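Local coordinates for protein dicer Related Helicase (Caenorhabditis elegans, PDB 6M6Q) that probably hydrolyses ATP as an RNA-binding helicase of the RIG-I-like receptor family linked to RNA interference, its N-terminal domain being described here, at residues T4-D12 with D138-K146; Y51-F59 with C122-G133. All coordinates share one frame; numbering follows the deposited sequence. Where two conformers were deposited one is given.

Interaction 1 of 2, residues T4-D12 with D138-K146; sequences TAIRLEDYD and DEVMFNYDK
Phe142 is the bump of this contact: its ring stands out from helix 138-144 and enters a hollow formed by Ile6, Leu8 and Tyr11. The CB of Phe142 points toward 4-12, and with CG anti to the backbone N (chi1 177°) the ring is met on several sides. The CA of Leu8 lies over one face in a CH-pi contact, 4.3 Å from the ring centroid. At the ring's edge Tyr11 presents its own face, making a T-shaped pair with planes at 80° and centroids 5.2 Å apart. The carbonyl of Ile6 also reaches the Phe142 edge, in its plane, with O 3.4 Å from CE2. Leu8 supplies the reciprocal bump, its CD1 settling 3.6 Å from Glu139 CA and also touching Phe142 CB. Lys146, bent so that its CE lies over the rim of a Phe142 face, brings CD obliquely to Tyr11, while its NZ lies 3.8 Å from Ile6 CD1. No direct hydrogen bond crosses the interface; a water instead donates to Ile6 O and Asn143 OD1, bridging loop and helix. Asp138 turns its carboxylate to His153, and Tyr149 on helix 146-152 adds another edge-to-face partner to Phe142. An edge-to-face aromatic pair and aliphatic packing thus hold an N-terminal loop against the end of helix 131-144 and the start of helix 146-152, in an all-helical domain.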
# COMPACT_ATOMS: atom_id res chain seq x y z
N THR B 4 8.86 40.94 -5.84
CA THR B 4 9.80 39.94 -5.24
C THR B 4 9.00 38.97 -4.36
O THR B 4 8.31 39.42 -3.41
CB THR B 4 10.94 40.62 -4.46
OG1 THR B 4 10.37 41.54 -3.52
CG2 THR B 4 11.92 41.36 -5.35
N ALA B 5 9.11 37.67 -4.65
CA ALA B 5 8.35 36.56 -4.01
C ALA B 5 8.76 36.43 -2.54
O ALA B 5 9.97 36.31 -2.26
CB ALA B 5 8.58 35.27 -4.77
N ILE B 6 7.77 36.36 -1.64
CA ILE B 6 7.96 36.06 -0.19
C ILE B 6 8.49 34.62 -0.03
O ILE B 6 7.85 33.70 -0.56
CB ILE B 6 6.65 36.28 0.58
CG1 ILE B 6 6.18 37.73 0.49
CG2 ILE B 6 6.78 35.81 2.02
CD1 ILE B 6 4.69 37.93 0.69
N ARG B 7 9.64 34.46 0.62
CA ARG B 7 10.26 33.14 0.88
C ARG B 7 9.50 32.46 2.03
O ARG B 7 8.99 33.18 2.91
CB ARG B 7 11.75 33.32 1.21
CG ARG B 7 12.62 33.56 -0.02
CD ARG B 7 13.91 34.32 0.28
NE ARG B 7 14.58 33.91 1.52
CZ ARG B 7 14.84 34.73 2.56
NH1 ARG B 7 14.46 36.00 2.52
NH2 ARG B 7 15.45 34.26 3.63
N LEU B 8 9.43 31.13 2.00
CA LEU B 8 8.73 30.32 3.04
C LEU B 8 9.32 30.64 4.41
O LEU B 8 8.54 30.96 5.32
CB LEU B 8 8.88 28.82 2.71
CG LEU B 8 7.88 27.89 3.41
CD1 LEU B 8 7.56 26.71 2.53
CD2 LEU B 8 8.40 27.40 4.76
N GLU B 9 10.66 30.61 4.54
CA GLU B 9 11.36 30.72 5.85
C GLU B 9 11.04 32.08 6.50
O GLU B 9 11.12 32.15 7.74
CB GLU B 9 12.87 30.50 5.68
CG GLU B 9 13.52 31.40 4.65
CD GLU B 9 14.83 30.84 4.11
OE1 GLU B 9 15.78 30.64 4.91
OE2 GLU B 9 14.90 30.58 2.89
N ASP B 10 10.61 33.08 5.70
CA ASP B 10 10.25 34.46 6.17
C ASP B 10 8.85 34.46 6.80
O ASP B 10 8.67 35.15 7.82
CB ASP B 10 10.32 35.48 5.02
CG ASP B 10 11.69 35.63 4.38
OD1 ASP B 10 11.74 36.06 3.20
OD2 ASP B 10 12.70 35.33 5.06
N TYR B 11 7.89 33.74 6.20
CA TYR B 11 6.44 33.76 6.55
C TYR B 11 6.24 33.40 8.04
O TYR B 11 7.08 32.68 8.59
CB TYR B 11 5.67 32.78 5.65
CG TYR B 11 4.18 32.96 5.62
CD1 TYR B 11 3.58 33.86 4.74
CD2 TYR B 11 3.34 32.18 6.40
CE1 TYR B 11 2.21 34.01 4.67
CE2 TYR B 11 1.96 32.33 6.36
CZ TYR B 11 1.39 33.24 5.48
OH TYR B 11 0.03 33.38 5.43
N ASP B 12 5.10 33.80 8.62
CA ASP B 12 4.79 33.75 10.08
C ASP B 12 4.89 32.32 10.63
O ASP B 12 5.77 32.09 11.47
CB ASP B 12 3.41 34.34 10.36
CG ASP B 12 3.29 34.96 11.74
OD1 ASP B 12 4.14 34.63 12.62
OD2 ASP B 12 2.33 35.74 11.93
N ASP B 138 5.95 21.23 -0.03
CA ASP B 138 5.38 22.24 0.91
C ASP B 138 5.57 23.63 0.29
O ASP B 138 4.58 24.34 0.15
CB ASP B 138 6.02 22.13 2.30
CG ASP B 138 5.21 22.75 3.44
OD1 ASP B 138 3.96 22.74 3.35
OD2 ASP B 138 5.84 23.22 4.44
N GLU B 139 6.78 23.93 -0.15
CA GLU B 139 7.14 25.24 -0.75
C GLU B 139 6.40 25.44 -2.08
O GLU B 139 6.07 26.59 -2.39
CB GLU B 139 8.66 25.37 -0.93
CG GLU B 139 9.08 26.80 -1.25
CD GLU B 139 10.56 27.05 -1.38
OE1 GLU B 139 11.34 26.23 -0.85
OE2 GLU B 139 10.93 28.07 -2.02
N VAL B 140 6.16 24.37 -2.86
CA VAL B 140 5.45 24.49 -4.17
C VAL B 140 4.03 24.99 -3.90
O VAL B 140 3.60 25.97 -4.57
CB VAL B 140 5.45 23.17 -4.96
CG1 VAL B 140 4.34 23.14 -6.03
CG2 VAL B 140 6.81 22.91 -5.60
N MET B 141 3.36 24.40 -2.91
CA MET B 141 1.97 24.74 -2.52
C MET B 141 1.93 26.19 -1.99
O MET B 141 0.96 26.92 -2.34
CB MET B 141 1.45 23.77 -1.45
CG MET B 141 1.24 22.35 -1.96
SD MET B 141 0.27 22.25 -3.53
CE MET B 141 -1.36 22.65 -2.93
N PHE B 142 2.92 26.58 -1.19
CA PHE B 142 3.04 27.93 -0.59
C PHE B 142 3.09 28.97 -1.70
O PHE B 142 2.42 29.99 -1.58
CB PHE B 142 4.28 28.02 0.31
CG PHE B 142 4.54 29.37 0.91
CD1 PHE B 142 3.83 29.79 2.03
CD2 PHE B 142 5.49 30.23 0.38
CE1 PHE B 142 4.07 31.03 2.60
CE2 PHE B 142 5.71 31.48 0.94
CZ PHE B 142 5.01 31.87 2.05
N ASN B 143 3.88 28.72 -2.74
CA ASN B 143 4.10 29.66 -3.87
C ASN B 143 2.85 29.70 -4.76
O ASN B 143 2.60 30.75 -5.38
CB ASN B 143 5.34 29.29 -4.69
CG ASN B 143 6.64 29.44 -3.93
OD1 ASN B 143 6.68 29.96 -2.81
ND2 ASN B 143 7.73 29.00 -4.54
N TYR B 144 2.07 28.60 -4.80
CA TYR B 144 0.84 28.49 -5.64
C TYR B 144 -0.29 29.29 -4.98
O TYR B 144 -0.87 30.15 -5.63
CB TYR B 144 0.43 27.02 -5.86
CG TYR B 144 -0.96 26.87 -6.45
CD1 TYR B 144 -1.23 27.21 -7.77
CD2 TYR B 144 -2.02 26.42 -5.67
CE1 TYR B 144 -2.51 27.13 -8.29
CE2 TYR B 144 -3.31 26.32 -6.19
CZ TYR B 144 -3.56 26.69 -7.49
OH TYR B 144 -4.81 26.60 -8.02
N ASP B 145 -0.62 28.97 -3.73
CA ASP B 145 -1.77 29.55 -2.99
C ASP B 145 -1.47 29.48 -1.48
O ASP B 145 -1.36 28.34 -0.93
CB ASP B 145 -3.08 28.82 -3.33
CG ASP B 145 -4.32 29.47 -2.75
OD1 ASP B 145 -4.81 30.42 -3.35
OD2 ASP B 145 -4.80 28.98 -1.74
N LYS B 146 -1.35 30.65 -0.85
CA LYS B 146 -1.03 30.81 0.59
C LYS B 146 -2.16 30.19 1.43
O LYS B 146 -1.84 29.56 2.46
CB LYS B 146 -0.85 32.29 0.93
CG LYS B 146 0.14 33.05 0.05
CD LYS B 146 1.52 33.10 0.63
CE LYS B 146 2.55 33.61 -0.35
NZ LYS B 146 2.45 35.07 -0.53
O HOH W 1 9.36 31.27 -1.53

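Interaction 2 of 2, residues Y51-F59 with C122-G133; sequences YFKLFESLF and CFLNTVLFDEKG
An apolar, phenylalanine-rich contact packs the 3-10 segment 51-58 and Phe59 against the junction where helix 94-127 ends and helix 131-144 begins. Phe123 is central to it. Its CG is anti to the backbone N (chi1 165°), carrying the ring between Phe52 and Phe55. Phe52 directs its edge at one face of Phe123, the planes inclined at 58°, and Val127 CG2 lies over the centre of the opposite face. The edge of Phe123 in turn meets the face of Phe55 almost perpendicularly, at 87° with centroids 5.3 Å apart. Val127 CG1 approaches Phe55 CD2 to 3.5 Å, while Gly133 O sits at the edge of the Phe55 ring. Phe59 approaches the helix farther along, its CE2 lying 3.4 Å from Thr126 CG2; the hydroxyl of that threonine is turned back to donate to Cys122 O (OG1 to O 2.6 Å). Leu58 spans the junction with both methyls: CD1 rests 3.7 Å from Gly133 CA, and CD2 meets Asp130 OD1. Asp130 is the N-cap of the second helix, with a weak bond from Gly133 N and a salt bridge to Lys132 whose hydrogen bonds are weak. No hydrogen bond joins the two segments; their cohesion therefore comes from ring and methyl packing, while the Thr126 hydroxyl and the Asp130 carboxylate find partners within 122-133.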
# COMPACT_ATOMS: atom_id res chain seq x y z
N TYR B 51 7.47 22.51 -12.81
CA TYR B 51 7.84 22.35 -11.38
C TYR B 51 8.36 20.92 -11.12
O TYR B 51 9.05 20.71 -10.11
CB TYR B 51 6.66 22.66 -10.44
CG TYR B 51 6.15 24.08 -10.42
CD1 TYR B 51 6.88 25.13 -10.97
CD2 TYR B 51 4.92 24.39 -9.83
CE1 TYR B 51 6.39 26.44 -10.95
CE2 TYR B 51 4.43 25.68 -9.81
CZ TYR B 51 5.16 26.71 -10.38
OH TYR B 51 4.67 27.98 -10.37
N PHE B 52 8.04 19.97 -12.01
CA PHE B 52 8.47 18.55 -11.87
C PHE B 52 10.00 18.52 -11.70
O PHE B 52 10.52 17.64 -10.97
CB PHE B 52 8.02 17.71 -13.08
CG PHE B 52 6.56 17.29 -13.10
CD1 PHE B 52 6.12 16.20 -12.36
CD2 PHE B 52 5.65 17.94 -13.91
CE1 PHE B 52 4.79 15.81 -12.40
CE2 PHE B 52 4.32 17.55 -13.95
CZ PHE B 52 3.89 16.49 -13.19
N LYS B 53 10.71 19.45 -12.34
CA LYS B 53 12.20 19.45 -12.41
C LYS B 53 12.80 19.64 -11.01
O LYS B 53 13.91 19.14 -10.78
CB LYS B 53 12.71 20.52 -13.38
CG LYS B 53 14.03 20.17 -14.06
CD LYS B 53 14.66 21.33 -14.78
CE LYS B 53 15.90 20.92 -15.55
NZ LYS B 53 16.94 20.36 -14.65
N LEU B 54 12.08 20.31 -10.10
CA LEU B 54 12.54 20.58 -8.71
C LEU B 54 12.70 19.26 -7.93
O LEU B 54 13.16 19.33 -6.77
CB LEU B 54 11.53 21.49 -7.99
CG LEU B 54 11.37 22.90 -8.55
CD1 LEU B 54 9.99 23.47 -8.19
CD2 LEU B 54 12.48 23.82 -8.07
N PHE B 55 12.30 18.11 -8.50
CA PHE B 55 12.27 16.80 -7.80
C PHE B 55 13.30 15.84 -8.43
O PHE B 55 13.35 14.66 -8.02
CB PHE B 55 10.86 16.21 -7.82
CG PHE B 55 9.81 17.08 -7.16
CD1 PHE B 55 9.11 18.02 -7.89
CD2 PHE B 55 9.53 16.95 -5.82
CE1 PHE B 55 8.17 18.83 -7.29
CE2 PHE B 55 8.58 17.76 -5.21
CZ PHE B 55 7.91 18.70 -5.95
N GLU B 56 14.14 16.34 -9.34
CA GLU B 56 15.06 15.49 -10.16
C GLU B 56 16.10 14.79 -9.25
O GLU B 56 16.52 13.67 -9.61
CB GLU B 56 15.69 16.30 -11.30
CG GLU B 56 16.63 17.40 -10.85
CD GLU B 56 17.01 18.37 -11.97
OE1 GLU B 56 17.43 19.51 -11.65
OE2 GLU B 56 16.88 17.99 -13.16
N SER B 57 16.43 15.38 -8.10
CA SER B 57 17.43 14.84 -7.12
C SER B 57 16.93 13.54 -6.47
O SER B 57 17.78 12.78 -5.93
CB SER B 57 17.75 15.86 -6.08
OG SER B 57 16.61 16.65 -5.78
N LEU B 58 15.61 13.29 -6.53
CA LEU B 58 14.94 12.17 -5.82
C LEU B 58 14.80 10.95 -6.74
O LEU B 58 14.31 9.91 -6.27
CB LEU B 58 13.57 12.63 -5.34
CG LEU B 58 13.58 13.64 -4.20
CD1 LEU B 58 12.31 14.46 -4.22
CD2 LEU B 58 13.76 12.95 -2.85
N PHE B 59 15.25 11.04 -7.99
CA PHE B 59 15.22 9.89 -8.94
C PHE B 59 16.60 9.70 -9.54
O PHE B 59 17.42 10.60 -9.49
CB PHE B 59 14.20 10.13 -10.05
CG PHE B 59 12.81 10.45 -9.59
CD1 PHE B 59 12.44 11.76 -9.33
CD2 PHE B 59 11.86 9.45 -9.45
CE1 PHE B 59 11.14 12.07 -8.94
CE2 PHE B 59 10.57 9.76 -9.05
CZ PHE B 59 10.21 11.07 -8.81
N CYS B 122 4.07 6.80 -9.67
CA CYS B 122 5.54 6.63 -9.54
C CYS B 122 6.17 7.93 -9.04
O CYS B 122 7.09 7.85 -8.21
CB CYS B 122 6.19 6.21 -10.85
SG CYS B 122 8.00 6.10 -10.72
N PHE B 123 5.68 9.07 -9.50
CA PHE B 123 6.20 10.40 -9.07
C PHE B 123 5.77 10.66 -7.61
O PHE B 123 6.66 10.84 -6.75
CB PHE B 123 5.71 11.50 -10.00
CG PHE B 123 5.87 12.90 -9.47
CD1 PHE B 123 7.12 13.49 -9.39
CD2 PHE B 123 4.77 13.65 -9.15
CE1 PHE B 123 7.25 14.81 -9.01
CE2 PHE B 123 4.90 14.98 -8.77
CZ PHE B 123 6.15 15.55 -8.69
N LEU B 124 4.46 10.62 -7.36
CA LEU B 124 3.84 11.01 -6.07
C LEU B 124 4.38 10.11 -4.94
O LEU B 124 4.70 10.65 -3.88
CB LEU B 124 2.31 10.92 -6.19
CG LEU B 124 1.66 12.00 -7.06
CD1 LEU B 124 0.14 11.98 -6.92
CD2 LEU B 124 2.20 13.38 -6.73
N ASN B 125 4.49 8.80 -5.16
CA ASN B 125 4.91 7.83 -4.11
C ASN B 125 6.41 7.98 -3.80
O ASN B 125 6.82 7.48 -2.77
CB ASN B 125 4.63 6.38 -4.49
CG ASN B 125 3.15 6.07 -4.57
OD1 ASN B 125 2.32 6.77 -3.97
ND2 ASN B 125 2.81 5.03 -5.30
N THR B 126 7.19 8.59 -4.70
CA THR B 126 8.64 8.84 -4.52
C THR B 126 8.84 10.13 -3.70
O THR B 126 9.62 10.09 -2.73
CB THR B 126 9.37 8.89 -5.87
OG1 THR B 126 9.15 7.67 -6.57
CG2 THR B 126 10.86 9.08 -5.73
N VAL B 127 8.16 11.22 -4.07
CA VAL B 127 8.42 12.59 -3.55
C VAL B 127 7.65 12.84 -2.24
O VAL B 127 8.14 13.60 -1.45
CB VAL B 127 8.09 13.68 -4.59
CG1 VAL B 127 8.86 13.50 -5.86
CG2 VAL B 127 6.61 13.75 -4.88
N LEU B 128 6.46 12.30 -2.07
CA LEU B 128 5.55 12.69 -0.95
C LEU B 128 5.73 11.73 0.25
O LEU B 128 4.98 11.85 1.19
CB LEU B 128 4.09 12.68 -1.44
CG LEU B 128 3.71 13.79 -2.43
CD1 LEU B 128 2.20 13.87 -2.56
CD2 LEU B 128 4.26 15.14 -2.02
N PHE B 129 6.68 10.81 0.21
CA PHE B 129 6.91 9.85 1.33
C PHE B 129 8.36 9.97 1.80
O PHE B 129 8.83 9.08 2.53
CB PHE B 129 6.51 8.44 0.91
CG PHE B 129 5.02 8.20 0.81
CD1 PHE B 129 4.30 8.55 -0.33
CD2 PHE B 129 4.34 7.60 1.86
CE1 PHE B 129 2.93 8.33 -0.39
CE2 PHE B 129 2.97 7.34 1.77
CZ PHE B 129 2.27 7.70 0.64
N ASP B 130 9.00 11.07 1.41
CA ASP B 130 10.41 11.41 1.69
C ASP B 130 10.43 12.82 2.28
O ASP B 130 9.71 13.70 1.72
CB ASP B 130 11.23 11.38 0.40
CG ASP B 130 12.73 11.56 0.59
OD1 ASP B 130 13.19 12.71 0.47
OD2 ASP B 130 13.42 10.54 0.79
N GLU B 131 11.19 13.03 3.37
CA GLU B 131 11.23 14.33 4.08
C GLU B 131 11.67 15.43 3.10
O GLU B 131 10.97 16.44 3.00
CB GLU B 131 12.17 14.27 5.30
CG GLU B 131 12.61 15.65 5.80
CD GLU B 131 12.89 15.77 7.28
OE1 GLU B 131 13.03 14.72 7.96
OE2 GLU B 131 12.97 16.93 7.77
N LYS B 132 12.79 15.21 2.40
CA LYS B 132 13.40 16.22 1.49
C LYS B 132 12.39 16.59 0.41
O LYS B 132 12.31 17.78 0.06
CB LYS B 132 14.70 15.69 0.88
CG LYS B 132 15.71 15.10 1.87
CD LYS B 132 16.94 14.45 1.22
CE LYS B 132 16.64 13.15 0.50
NZ LYS B 132 16.42 12.01 1.43
N GLY B 133 11.66 15.59 -0.08
CA GLY B 133 10.63 15.73 -1.13
C GLY B 133 9.38 16.43 -0.65
O GLY B 133 8.80 17.17 -1.43

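In the fold
Helix 131-144 is common to both contacts: interaction 2 uses its first turn and the preceding junction, whereas interaction 1 uses its last turns. Their centres lie about 18 Å apart, yet they touch through Val140, which points away from 4-12 and packs on the other contact's 51-59 segment, with CG1 4.0 Å from Tyr51 CD2 and CG2 4.1 Å from Leu54 CD1. In sequence, interaction 2 is nested within the loop closed by interaction 1. Interaction 1 is farther from the chain centre, about 23 Å against about 18 Å between centres. Interaction 2 also approaches the second subunit, where Lys132 packs on Lys63 of that neighbouring chain; interaction 1 touches no other chain of the assembly.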